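Local coordinates for bradyzoite pseudokinase 1 (Toxoplasma gondii, PDB 6M7Z), which is a pseudokinase related to divergent kinases that lack the glycine-rich loop, a group probably involved in shaping membranes of the parasitophorous vacuole, at residues P144-L149 with D264-L269; D270-K275 with D293-G298; N152-L157 with Y235-A240; V239-L244 with Q274-E279; G181-G186 with A309-Y314. All coordinates share one frame; numbering follows the deposited sequence.

Contact 1: residues P144-L149 with D264-L269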
# COMPACT_ATOMS: atom_id res chain seq x y z
N PRO A 144 6.64 -6.46 16.49
CA PRO A 144 6.90 -7.44 15.44
C PRO A 144 8.32 -8.01 15.49
O PRO A 144 9.21 -7.46 16.16
CB PRO A 144 6.77 -6.59 14.17
CG PRO A 144 7.33 -5.24 14.60
CD PRO A 144 6.85 -5.08 16.03
N ASP A 145 8.52 -9.10 14.75
CA ASP A 145 9.83 -9.56 14.37
C ASP A 145 10.40 -8.55 13.35
O ASP A 145 9.93 -8.46 12.21
CB ASP A 145 9.73 -11.00 13.84
CG ASP A 145 11.04 -11.65 13.47
OD1 ASP A 145 11.98 -10.92 13.13
OD2 ASP A 145 11.10 -12.90 13.52
N VAL A 146 11.40 -7.78 13.79
CA VAL A 146 12.00 -6.69 13.02
C VAL A 146 12.62 -7.24 11.72
O VAL A 146 12.53 -6.63 10.66
CB VAL A 146 13.04 -5.94 13.87
CG1 VAL A 146 13.87 -4.98 13.04
CG2 VAL A 146 12.35 -5.20 15.00
N GLN A 147 13.30 -8.38 11.84
CA GLN A 147 14.01 -8.98 10.73
C GLN A 147 13.02 -9.31 9.60
O GLN A 147 13.27 -9.01 8.43
CB GLN A 147 14.74 -10.23 11.22
CG GLN A 147 15.54 -10.94 10.15
CD GLN A 147 15.91 -12.35 10.52
OE1 GLN A 147 15.21 -13.01 11.29
NE2 GLN A 147 17.03 -12.81 9.99
N VAL A 148 11.90 -9.93 9.97
CA VAL A 148 10.93 -10.44 9.00
C VAL A 148 10.14 -9.27 8.41
O VAL A 148 9.83 -9.28 7.22
CB VAL A 148 10.01 -11.49 9.64
CG1 VAL A 148 8.91 -11.93 8.67
CG2 VAL A 148 10.80 -12.70 10.11
N LEU A 149 9.84 -8.26 9.23
CA LEU A 149 9.08 -7.09 8.76
C LEU A 149 9.90 -6.35 7.70
O LEU A 149 9.39 -6.01 6.63
CB LEU A 149 8.76 -6.16 9.94
CG LEU A 149 8.01 -4.87 9.57
CD1 LEU A 149 6.74 -5.16 8.80
CD2 LEU A 149 7.67 -4.10 10.82
N ASP A 264 19.57 -7.29 18.66
CA ASP A 264 20.61 -7.54 17.65
C ASP A 264 20.04 -7.28 16.24
O ASP A 264 20.76 -6.80 15.35
CB ASP A 264 21.25 -8.93 17.82
CG ASP A 264 20.35 -10.12 17.52
OD1 ASP A 264 19.15 -10.08 17.90
OD2 ASP A 264 20.85 -11.10 16.92
N HIS A 265 18.75 -7.59 16.02
CA HIS A 265 18.06 -7.26 14.76
C HIS A 265 18.03 -5.74 14.54
O HIS A 265 18.28 -5.28 13.44
CB HIS A 265 16.64 -7.85 14.73
CG HIS A 265 16.56 -9.32 14.49
ND1 HIS A 265 15.38 -10.03 14.64
CD2 HIS A 265 17.51 -10.24 14.18
CE1 HIS A 265 15.60 -11.30 14.39
NE2 HIS A 265 16.90 -11.46 14.10
N LEU A 266 17.72 -4.99 15.60
CA LEU A 266 17.61 -3.52 15.53
C LEU A 266 18.96 -2.89 15.14
O LEU A 266 18.98 -1.97 14.32
CB LEU A 266 17.14 -2.95 16.87
CG LEU A 266 15.65 -3.09 17.17
CD1 LEU A 266 15.32 -2.68 18.60
CD2 LEU A 266 14.82 -2.28 16.19
N GLU A 267 20.05 -3.38 15.73
CA GLU A 267 21.38 -2.83 15.48
C GLU A 267 21.74 -3.09 14.01
O GLU A 267 22.27 -2.20 13.32
CB GLU A 267 22.41 -3.39 16.46
CG GLU A 267 22.18 -2.93 17.90
CD GLU A 267 23.00 -3.64 18.98
OE1 GLU A 267 24.17 -3.94 18.72
OE2 GLU A 267 22.45 -3.89 20.08
N LEU A 268 21.43 -4.29 13.52
CA LEU A 268 21.71 -4.68 12.13
C LEU A 268 20.87 -3.84 11.16
O LEU A 268 21.38 -3.38 10.13
CB LEU A 268 21.46 -6.17 11.94
CG LEU A 268 22.49 -7.11 12.58
CD1 LEU A 268 22.08 -8.56 12.42
CD2 LEU A 268 23.90 -6.87 12.02
N LEU A 269 19.58 -3.61 11.48
CA LEU A 269 18.71 -2.82 10.63
C LEU A 269 19.20 -1.36 10.59
O LEU A 269 19.18 -0.72 9.53
CB LEU A 269 17.27 -2.90 11.14
CG LEU A 269 16.23 -2.18 10.26
CD1 LEU A 269 16.34 -2.61 8.80
CD2 LEU A 269 14.82 -2.43 10.76

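Contact 2: residues D270-K275 with D293-G298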
# COMPACT_ATOMS: atom_id res chain seq x y z
N ASP A 270 19.68 -0.85 11.73
CA ASP A 270 20.21 0.52 11.79
C ASP A 270 21.40 0.68 10.84
O ASP A 270 21.51 1.70 10.15
CB ASP A 270 20.60 0.92 13.22
CG ASP A 270 20.23 2.36 13.58
OD1 ASP A 270 19.37 2.96 12.89
OD2 ASP A 270 20.76 2.84 14.60
N LYS A 271 22.28 -0.33 10.80
CA LYS A 271 23.47 -0.33 9.93
C LYS A 271 23.04 -0.39 8.45
O LYS A 271 23.62 0.32 7.62
CB LYS A 271 24.41 -1.51 10.25
CG LYS A 271 25.35 -1.23 11.43
CD LYS A 271 26.04 -2.42 12.04
CE LYS A 271 26.42 -2.13 13.49
NZ LYS A 271 27.23 -3.22 14.09
N LEU A 272 22.05 -1.24 8.15
CA LEU A 272 21.52 -1.39 6.79
C LEU A 272 20.88 -0.07 6.34
O LEU A 272 21.10 0.40 5.21
CB LEU A 272 20.54 -2.57 6.74
CG LEU A 272 19.70 -2.69 5.46
CD1 LEU A 272 20.61 -2.86 4.24
CD2 LEU A 272 18.68 -3.83 5.54
N SER A 273 20.11 0.56 7.24
CA SER A 273 19.41 1.79 6.88
C SER A 273 20.41 2.91 6.60
O SER A 273 20.17 3.72 5.71
CB SER A 273 18.39 2.18 7.92
OG SER A 273 19.00 2.75 9.05
N GLN A 274 21.55 2.93 7.32
CA GLN A 274 22.59 3.96 7.13
C GLN A 274 23.19 3.85 5.71
O GLN A 274 23.53 4.86 5.09
CB GLN A 274 23.66 3.86 8.22
CG GLN A 274 24.51 5.12 8.39
CD GLN A 274 23.76 6.36 8.83
OE1 GLN A 274 23.12 6.40 9.88
NE2 GLN A 274 23.86 7.41 8.03
N LYS A 275 23.30 2.62 5.18
CA LYS A 275 23.78 2.42 3.80
C LYS A 275 22.75 2.96 2.80
O LYS A 275 23.12 3.58 1.79
CB LYS A 275 24.04 0.94 3.52
CG LYS A 275 25.21 0.34 4.28
CD LYS A 275 25.28 -1.18 4.16
CE LYS A 275 26.01 -1.85 5.31
NZ LYS A 275 25.29 -3.04 5.85
N ASP A 293 22.00 -8.77 2.74
CA ASP A 293 22.55 -8.16 3.94
C ASP A 293 22.54 -9.20 5.06
O ASP A 293 21.67 -10.08 5.09
CB ASP A 293 21.79 -6.88 4.32
CG ASP A 293 22.40 -6.08 5.47
OD1 ASP A 293 22.09 -6.39 6.63
OD2 ASP A 293 23.21 -5.17 5.18
N PRO A 294 23.54 -9.16 5.98
CA PRO A 294 23.56 -10.03 7.16
C PRO A 294 22.24 -10.18 7.93
O PRO A 294 21.98 -11.25 8.49
CB PRO A 294 24.57 -9.33 8.08
CG PRO A 294 25.55 -8.68 7.12
CD PRO A 294 24.74 -8.32 5.90
N LEU A 295 21.42 -9.12 7.96
CA LEU A 295 20.17 -9.11 8.72
C LEU A 295 19.24 -10.24 8.25
O LEU A 295 18.49 -10.78 9.06
CB LEU A 295 19.49 -7.75 8.56
CG LEU A 295 18.06 -7.64 9.10
CD1 LEU A 295 18.05 -7.92 10.61
CD2 LEU A 295 17.49 -6.26 8.80
N PHE A 296 19.30 -10.60 6.96
CA PHE A 296 18.30 -11.50 6.35
C PHE A 296 18.82 -12.93 6.14
O PHE A 296 18.12 -13.74 5.54
CB PHE A 296 17.83 -10.93 5.01
CG PHE A 296 17.29 -9.53 5.08
CD1 PHE A 296 16.33 -9.19 6.02
CD2 PHE A 296 17.75 -8.54 4.22
CE1 PHE A 296 15.82 -7.90 6.09
CE2 PHE A 296 17.24 -7.25 4.29
CZ PHE A 296 16.28 -6.94 5.21
N GLU A 297 20.02 -13.25 6.65
CA GLU A 297 20.54 -14.62 6.50
C GLU A 297 19.67 -15.60 7.31
O GLU A 297 19.31 -15.33 8.44
CB GLU A 297 22.02 -14.70 6.89
CG GLU A 297 22.93 -14.27 5.77
CD GLU A 297 24.36 -13.99 6.17
OE1 GLU A 297 24.80 -14.51 7.23
OE2 GLU A 297 25.03 -13.25 5.43
N GLY A 298 19.35 -16.72 6.67
CA GLY A 298 18.48 -17.76 7.23
C GLY A 298 17.03 -17.62 6.79
O GLY A 298 16.23 -18.50 7.08

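Contact 3: residues N152-L157 with Y235-A240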
# COMPACT_ATOMS: atom_id res chain seq x y z
N ASN A 152 9.96 -8.36 4.55
CA ASN A 152 8.61 -8.23 3.97
C ASN A 152 8.53 -6.90 3.18
O ASN A 152 8.04 -6.86 2.05
CB ASN A 152 7.56 -8.39 5.08
CG ASN A 152 6.13 -8.63 4.59
OD1 ASN A 152 5.70 -8.06 3.59
ND2 ASN A 152 5.38 -9.44 5.32
N MET A 153 9.09 -5.83 3.76
CA MET A 153 9.02 -4.51 3.18
C MET A 153 9.88 -4.41 1.92
O MET A 153 9.41 -3.90 0.88
CB MET A 153 9.43 -3.43 4.19
CG MET A 153 8.34 -3.09 5.20
SD MET A 153 8.93 -2.36 6.75
CE MET A 153 9.45 -0.75 6.16
N VAL A 154 11.13 -4.91 1.99
CA VAL A 154 12.04 -4.95 0.83
C VAL A 154 11.41 -5.78 -0.30
O VAL A 154 11.45 -5.39 -1.46
CB VAL A 154 13.43 -5.51 1.19
CG1 VAL A 154 14.33 -5.63 -0.02
CG2 VAL A 154 14.14 -4.70 2.24
N ALA A 155 10.86 -6.94 0.05
CA ALA A 155 10.30 -7.86 -0.93
C ALA A 155 9.13 -7.18 -1.65
O ALA A 155 8.97 -7.35 -2.85
CB ALA A 155 9.84 -9.14 -0.26
N ALA A 156 8.32 -6.45 -0.89
CA ALA A 156 7.12 -5.80 -1.43
C ALA A 156 7.54 -4.76 -2.48
O ALA A 156 6.97 -4.72 -3.59
CB ALA A 156 6.33 -5.19 -0.31
N LEU A 157 8.56 -3.97 -2.14
CA LEU A 157 9.08 -2.95 -3.04
C LEU A 157 9.64 -3.60 -4.32
O LEU A 157 9.37 -3.13 -5.43
CB LEU A 157 10.19 -2.16 -2.33
CG LEU A 157 10.77 -1.00 -3.13
CD1 LEU A 157 9.68 -0.10 -3.65
CD2 LEU A 157 11.74 -0.20 -2.28
N TYR A 235 16.41 4.98 -0.91
CA TYR A 235 16.58 6.05 0.08
C TYR A 235 15.34 6.11 0.99
O TYR A 235 15.46 6.05 2.22
CB TYR A 235 16.86 7.40 -0.61
CG TYR A 235 17.01 8.53 0.38
CD1 TYR A 235 18.23 8.85 0.93
CD2 TYR A 235 15.90 9.26 0.79
CE1 TYR A 235 18.37 9.88 1.85
CE2 TYR A 235 16.02 10.28 1.72
CZ TYR A 235 17.25 10.58 2.27
OH TYR A 235 17.34 11.57 3.20
N SER A 236 14.15 6.21 0.38
CA SER A 236 12.88 6.37 1.12
C SER A 236 12.64 5.18 2.05
O SER A 236 12.15 5.35 3.15
CB SER A 236 11.70 6.53 0.17
OG SER A 236 11.83 7.71 -0.60
N LEU A 237 12.94 3.97 1.57
CA LEU A 237 12.72 2.78 2.37
C LEU A 237 13.73 2.76 3.53
O LEU A 237 13.43 2.29 4.63
CB LEU A 237 12.86 1.54 1.49
CG LEU A 237 12.65 0.22 2.23
CD1 LEU A 237 11.22 0.12 2.75
CD2 LEU A 237 12.96 -0.96 1.33
N GLY A 238 14.93 3.28 3.26
CA GLY A 238 15.95 3.47 4.28
C GLY A 238 15.46 4.37 5.39
O GLY A 238 15.59 4.03 6.57
N VAL A 239 14.85 5.50 5.01
CA VAL A 239 14.28 6.45 5.96
C VAL A 239 13.19 5.75 6.77
O VAL A 239 13.06 5.99 7.97
CB VAL A 239 13.76 7.72 5.26
CG1 VAL A 239 12.88 8.57 6.17
CG2 VAL A 239 14.91 8.53 4.70
N ALA A 240 12.40 4.90 6.13
CA ALA A 240 11.34 4.17 6.83
C ALA A 240 11.94 3.20 7.86
O ALA A 240 11.39 3.02 8.94
CB ALA A 240 10.44 3.48 5.83

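Contact 4: residues V239-L244 with Q274-E279. With EDO (1,2-ethanediol), chain G.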
# COMPACT_ATOMS: atom_id res chain seq x y z
N VAL A 239 14.85 5.50 5.01
CA VAL A 239 14.28 6.45 5.96
C VAL A 239 13.19 5.75 6.77
O VAL A 239 13.06 5.99 7.97
CB VAL A 239 13.76 7.72 5.26
CG1 VAL A 239 12.88 8.57 6.17
CG2 VAL A 239 14.91 8.53 4.70
N ALA A 240 12.40 4.90 6.13
CA ALA A 240 11.34 4.17 6.83
C ALA A 240 11.94 3.20 7.86
O ALA A 240 11.39 3.02 8.94
CB ALA A 240 10.44 3.48 5.83
N PHE A 241 13.06 2.57 7.50
CA PHE A 241 13.75 1.66 8.41
C PHE A 241 14.30 2.42 9.61
O PHE A 241 14.20 1.96 10.75
CB PHE A 241 14.85 0.90 7.69
CG PHE A 241 14.39 -0.21 6.78
CD1 PHE A 241 13.13 -0.77 6.89
CD2 PHE A 241 15.24 -0.73 5.81
CE1 PHE A 241 12.71 -1.75 6.02
CE2 PHE A 241 14.83 -1.74 4.95
CZ PHE A 241 13.57 -2.25 5.07
N ARG A 242 14.86 3.61 9.34
CA ARG A 242 15.35 4.47 10.40
C ARG A 242 14.19 4.81 11.35
O ARG A 242 14.36 4.78 12.57
CB ARG A 242 16.02 5.71 9.81
CG ARG A 242 16.57 6.67 10.84
CD ARG A 242 17.49 6.06 11.90
NE ARG A 242 18.66 5.40 11.35
CZ ARG A 242 19.72 6.03 10.82
NH1 ARG A 242 19.75 7.35 10.77
NH2 ARG A 242 20.73 5.32 10.33
N ASN A 243 13.03 5.14 10.77
CA ASN A 243 11.82 5.48 11.50
C ASN A 243 11.45 4.30 12.40
O ASN A 243 11.12 4.48 13.58
CB ASN A 243 10.72 5.91 10.53
CG ASN A 243 9.48 6.50 11.16
OD1 ASN A 243 9.36 6.59 12.38
ND2 ASN A 243 8.53 6.86 10.33
N LEU A 244 11.53 3.09 11.83
CA LEU A 244 11.19 1.85 12.52
C LEU A 244 12.10 1.66 13.74
O LEU A 244 11.62 1.40 14.86
CB LEU A 244 11.31 0.73 11.49
CG LEU A 244 10.93 -0.69 11.87
CD1 LEU A 244 9.65 -0.74 12.65
CD2 LEU A 244 10.78 -1.51 10.60
N GLN A 274 21.55 2.93 7.32
CA GLN A 274 22.59 3.96 7.13
C GLN A 274 23.19 3.85 5.71
O GLN A 274 23.53 4.86 5.09
CB GLN A 274 23.66 3.86 8.22
CG GLN A 274 24.51 5.12 8.39
CD GLN A 274 23.76 6.36 8.83
OE1 GLN A 274 23.12 6.40 9.88
NE2 GLN A 274 23.86 7.41 8.03
N LYS A 275 23.30 2.62 5.18
CA LYS A 275 23.78 2.42 3.80
C LYS A 275 22.75 2.96 2.80
O LYS A 275 23.12 3.58 1.79
CB LYS A 275 24.04 0.94 3.52
CG LYS A 275 25.21 0.34 4.28
CD LYS A 275 25.28 -1.18 4.16
CE LYS A 275 26.01 -1.85 5.31
NZ LYS A 275 25.29 -3.04 5.85
N MET A 276 21.46 2.73 3.11
CA MET A 276 20.36 3.03 2.19
C MET A 276 20.13 4.55 2.10
O MET A 276 19.65 5.01 1.07
CB MET A 276 19.08 2.32 2.64
CG MET A 276 19.17 0.82 2.47
SD MET A 276 17.87 -0.14 3.27
CE MET A 276 16.51 0.15 2.14
N ILE A 277 20.51 5.31 3.13
CA ILE A 277 20.27 6.77 3.15
C ILE A 277 21.55 7.57 2.84
O ILE A 277 21.60 8.78 3.12
CB ILE A 277 19.66 7.22 4.49
CG1 ILE A 277 20.65 7.10 5.65
CG2 ILE A 277 18.33 6.49 4.74
CD1 ILE A 277 20.10 7.45 7.01
N GLU A 278 22.55 6.93 2.23
CA GLU A 278 23.75 7.65 1.74
C GLU A 278 23.29 8.79 0.81
O GLU A 278 22.39 8.61 -0.03
CB GLU A 278 24.69 6.69 1.02
CG GLU A 278 25.55 5.84 1.95
CD GLU A 278 26.64 6.60 2.71
OE1 GLU A 278 27.01 7.72 2.27
OE2 GLU A 278 27.08 6.10 3.78
N GLU A 279 23.91 9.97 0.98
CA GLU A 279 23.56 11.18 0.24
C GLU A 279 23.70 10.93 -1.28
O GLU A 279 22.89 11.40 -2.05
CB GLU A 279 24.42 12.36 0.72
CG GLU A 279 23.98 13.72 0.18
CD GLU A 279 24.89 14.92 0.50
OE1 GLU A 279 24.84 15.93 -0.27
OE2 GLU A 279 25.63 14.87 1.52
C1 EDO G . 5.24 6.68 12.17
O1 EDO G . 5.00 6.69 10.76
C2 EDO G . 6.05 7.91 12.53
O2 EDO G . 6.81 7.65 13.71

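Contact 5: residues G181-G186 with A309-Y314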
# COMPACT_ATOMS: atom_id res chain seq x y z
N GLY A 181 -3.07 -11.00 8.45
CA GLY A 181 -1.72 -10.73 9.01
C GLY A 181 -0.64 -10.50 7.95
O GLY A 181 0.52 -10.22 8.31
N THR A 182 -0.99 -10.62 6.66
CA THR A 182 -0.09 -10.26 5.56
C THR A 182 0.21 -8.76 5.63
O THR A 182 -0.70 -7.97 5.85
CB THR A 182 -0.71 -10.57 4.19
OG1 THR A 182 -1.27 -11.88 4.20
CG2 THR A 182 0.29 -10.49 3.05
N VAL A 183 1.48 -8.39 5.45
CA VAL A 183 1.89 -7.00 5.37
C VAL A 183 2.11 -6.66 3.90
O VAL A 183 2.90 -7.30 3.24
CB VAL A 183 3.15 -6.73 6.21
CG1 VAL A 183 3.68 -5.32 6.02
CG2 VAL A 183 2.91 -7.02 7.67
N VAL A 184 1.42 -5.61 3.42
CA VAL A 184 1.36 -5.26 2.00
C VAL A 184 1.74 -3.79 1.81
O VAL A 184 1.56 -2.98 2.70
CB VAL A 184 -0.03 -5.55 1.39
CG1 VAL A 184 -0.37 -7.03 1.52
CG2 VAL A 184 -1.12 -4.67 1.99
N LEU A 185 2.25 -3.49 0.61
CA LEU A 185 2.61 -2.15 0.20
C LEU A 185 1.43 -1.53 -0.55
O LEU A 185 0.97 -2.08 -1.55
CB LEU A 185 3.84 -2.22 -0.70
CG LEU A 185 4.33 -0.88 -1.26
CD1 LEU A 185 4.58 0.12 -0.13
CD2 LEU A 185 5.59 -1.11 -2.08
N GLY A 186 0.99 -0.37 -0.06
CA GLY A 186 -0.09 0.43 -0.65
C GLY A 186 0.42 1.82 -1.02
O GLY A 186 1.63 2.03 -1.30
N ALA A 309 4.78 -14.65 5.12
CA ALA A 309 5.34 -14.05 6.33
C ALA A 309 4.22 -13.43 7.17
O ALA A 309 3.23 -12.92 6.65
CB ALA A 309 6.40 -13.04 5.99
N ARG A 310 4.40 -13.51 8.50
CA ARG A 310 3.47 -12.96 9.47
C ARG A 310 4.31 -12.30 10.56
O ARG A 310 4.44 -12.81 11.67
CB ARG A 310 2.55 -14.06 10.00
CG ARG A 310 1.62 -14.68 8.95
CD ARG A 310 0.55 -13.71 8.48
NE ARG A 310 -0.41 -14.31 7.56
CZ ARG A 310 -0.17 -14.55 6.28
NH1 ARG A 310 0.99 -14.22 5.73
NH2 ARG A 310 -1.12 -15.11 5.53
N PRO A 311 4.91 -11.13 10.27
CA PRO A 311 5.83 -10.47 11.20
C PRO A 311 5.21 -10.08 12.55
O PRO A 311 5.95 -9.84 13.50
CB PRO A 311 6.26 -9.18 10.48
CG PRO A 311 5.82 -9.35 9.03
CD PRO A 311 4.69 -10.34 9.04
N PHE A 312 3.86 -9.99 12.61
CA PHE A 312 3.13 -9.50 13.78
C PHE A 312 2.47 -10.63 14.57
O PHE A 312 1.78 -10.34 15.54
CB PHE A 312 2.09 -8.46 13.37
CG PHE A 312 2.66 -7.14 12.91
CD1 PHE A 312 3.05 -6.18 13.84
CD2 PHE A 312 2.81 -6.85 11.56
CE1 PHE A 312 3.60 -4.98 13.42
CE2 PHE A 312 3.37 -5.65 11.15
CZ PHE A 312 3.74 -4.72 12.08
N ARG A 313 2.70 -11.90 14.21
CA ARG A 313 2.33 -13.06 15.07
C ARG A 313 3.40 -13.27 16.15
O ARG A 313 4.57 -13.03 15.90
CB ARG A 313 2.18 -14.33 14.23
CG ARG A 313 0.74 -14.79 14.05
CD ARG A 313 0.63 -15.94 13.05
NE ARG A 313 -0.62 -16.68 13.14
CZ ARG A 313 -1.16 -17.40 12.15
NH1 ARG A 313 -0.65 -17.33 10.93
NH2 ARG A 313 -2.21 -18.17 12.38
N TYR A 314 3.00 -13.72 17.35
CA TYR A 314 3.93 -14.40 18.28
C TYR A 314 3.43 -15.82 18.56
O TYR A 314 3.90 -16.78 17.96
CB TYR A 314 4.07 -13.67 19.62
CG TYR A 314 2.76 -13.38 20.31
CD1 TYR A 314 1.96 -14.39 20.81
CD2 TYR A 314 2.32 -12.07 20.49
CE1 TYR A 314 0.76 -14.13 21.45
CE2 TYR A 314 1.12 -11.78 21.12
CZ TYR A 314 0.34 -12.82 21.60
OH TYR A 314 -0.84 -12.53 22.22
O HOH W 1 1.82 -10.47 10.74

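Contact 1: residues P144-L149 with D264-L269
His-265 has CG anti to its carbonyl carbon (chi1 -76°), Gln-147 has CG anti to its backbone N (chi1 -179°), and from these positions the imidazole and the amide-bearing chain meet. The contact joins the start of helix 146-161 to the front of helix 263-276, in the helical C-lobe of a protein-kinase fold. CB of Gln-147 sits over one face of the His-265 ring, 3.5 Å from the ring centre, displaced toward the rim, a CH-pi contact. The amide beyond it stays on the same side of the imidazole, toward its CE1-NE2 bond, its OE1 3.6 Å from CE1 of His-265, while the amide NE2 is held by O of Leu-295. Glutamine suits this border: its methylenes pack and its polar end ties down a loop. Val-146, beta-branched and buried, splits its methyls: CG1 meets CD2 of Leu-269 at 3.6 Å, and CG2 meets CD2 of Leu-266 at 4.0 Å, Val-146 and Leu-266 crossing at about a right angle. Asp-145 is the N-cap, its OD1 accepting weak bonds from the backbone N of Gln-147 and Val-148; the carboxylate is nearly parallel to the imidazole, yet OD1 stays 3.8 Å from ND1 of His-265.

Contact 2: residues D270-K275 with D293-G298
In the Asp-Pro-Leu-Phe turn that follows helix 287-291, near the end of the kinase fold's helical lobe, Asp-293 and Phe-296 take hold of Leu-272 and Lys-275 on helix 263-276. Asp-293 divides its carboxylate between two tasks. OD1 accepts the backbone N-H of Leu-295 at 3.1 Å in an Asx turn, a nearly straight bond (170°) that arrives on the anti side of the oxygen and somewhat out of the carboxylate plane. OD2 forms a salt bridge with NZ of Lys-275, again at 3.1 Å, the two side chains meeting tip to tip. A short acid suits the first role, while a long lysine can cross from the exposed side of the helix to this largely buried carboxylate; the ammonium probably helps to stabilise its negative charge. Beside the ion pair lies Leu-272, whose CG is anti to the backbone N (chi1 169°). Its CD1 packs against OD2 of Asp-293, at 3.6 Å. Its other methyl, CD2, lies 3.9 Å from CE2 of Phe-296 and 4.2 Å from CD2 of Leu-295. The Phe-296 ring also rests on Ala-150 and Ala-151 of helix 146-161, where small residues accommodate a large aromatic. The segment, closed by the Asx turn of its first residue and anchored by its leucine and phenylalanine, resembles the His-Pro-aromatic segment that commonly ends the C-lobe of protein kinases.

Contact 3: residues N152-L157 with Y235-A240
Leu-237 reaches from helix 235-240 into the face formed by Met-153, Val-154 and Leu-157. Its CB already points toward helix 152-157, and CG, anti to the backbone N (chi1 -180°), carries the isobutyl group onward to the fork where the two methyls part. CD1 goes to the methionine: it lies 3.9 Å from CE of Met-153, the two chains crossing obliquely. CD2 lies between two other residues, 4.0 Å from CG2 of Val-154 and 3.9 Å from CD2 of Leu-157, the latter reached tip to tip. A branched leucine fits here because one fork serves residues on successive turns of the facing helix. The two segments run antiparallel, their axes 11.5 Å apart and 160° between their directions; they belong to helices 146-161 and 230-248, which correspond to the E and F helices at the core of the kinase C-lobe. At that spacing the long Met-153 is useful: a bend at chi3 (71°) turns CE toward the facing helix, 4.4 Å from CB of Ala-240, whose small side chain takes up little of the interface. Helix 287-291 adjoins the same apolar layer, with Ile-287 touching Val-154 and Leu-157. Phe-241, one turn beyond Leu-237, packs against Met-153 as well as Val-154.

Contact 4: residues V239-L244 with Q274-E279
Phe-241 presents the CD2-CE2 edge of its ring to the thioether of Met-276, in a Met-aromatic contact. The sulfur lies close to the ring plane, 3.7 Å from CD2 of Phe-241, and CE of Met-276 lies off the ring plane, 3.8 Å from CE2 of Phe-241. Methionine suits the spot because its polarisable, flexible thioether can settle against a buried ring. Nearer the surface, Arg-242 bends at chi2 (51°) and chi3, and NH2 donates to OE1 of Gln-274 at 2.7 Å. The amide oxygen lies near the guanidinium plane, whereas NH2 stands well above the amide carbonyl plane, 51° out of it. Elsewhere on the same guanidinium NE makes a salt bridge with Asp-270, so two residues of helix 263-276 grip one arginine. Here the F helix of the kinase C-lobe, residues 230-248, flanks the end of helix 263-276, where the chain leaves helical geometry at Ile-277 and passes into the loop whose Glu-278 carbonyl is bonded by Arg-284. Ile-277 uses its two branches separately. CG2 packs 4.0 Å from CG2 of Val-239 and close to that residue's backbone N, while CD1, on the other branch, lies 3.8 Å from NH1 of Arg-242, their side chains crossing at about a right angle.

Contact 5: residues G181-G186 with A309-Y314
Van der Waals contact joins the two segments: Val-183 CG2 packs against both Pro-311 and Phe-312, 4.0 Å from CG of Pro-311 and 3.8 Å from CE2 of Phe-312. The methyl meets the phenyl ring at its edge, near the ring plane. Valine suits a strand, and the rigid proline presents a compact apolar surface to it. A second patch of contact is made by the arginine: CD of Arg-310 lies 3.5 Å from C of Gly-181. Glycine tolerates the positive phi of this turn (96°) and, with no side chain, admits the arginine closely. Beyond it, OG1 of Thr-182 stands over one face of the guanidinium, 3.3 Å above its plane, without a hydrogen bond, the hydroxyl being bonded to Asp-180 OD1.

No direct hydrogen bond crosses; one water bridges the two backbones, donating to O of Gly-181 and accepting from N of Phe-312, both at 2.8 Å. Within the tail, Arg-310 NH1 donates to O of Ala-309 at 2.7 Å, from well above the carbonyl plane, and to O of Gly-307, helping to fix the guanidinium. A type I turn from Arg-310 to Arg-313 lets Pro-311 and Phe-312 face the same strand. The C-terminal tail follows helix 301-306 and lies beside strand 183-185, an outer strand paired with strand 175-177 as in the kinase beta7-beta8 hairpin; Ala-309 and Pro-311 also touch Asn-152 of helix 146-161.

From the N terminus, helix 146-161 starts two contacts, contact 1 at its front and contact 3 further along; contact 5 then starts at strand 183-185. Contact 3 closes first, at helix 230-248, wholly within the span that contact 1 completes at helix 263-276. Contact 4 opens on helix 230-248 before contact 1 has closed, so the two cross. It ends on 274-279, overlapping the last two residues of the first segment of contact 2 (270-275), which closes at 293-298. Contact 5, ending at the C-terminal tail, crosses contacts 1 and 3 and encloses contacts 2 and 4. Together they bind the central C-lobe helices, the hairpin strand and the chain's end.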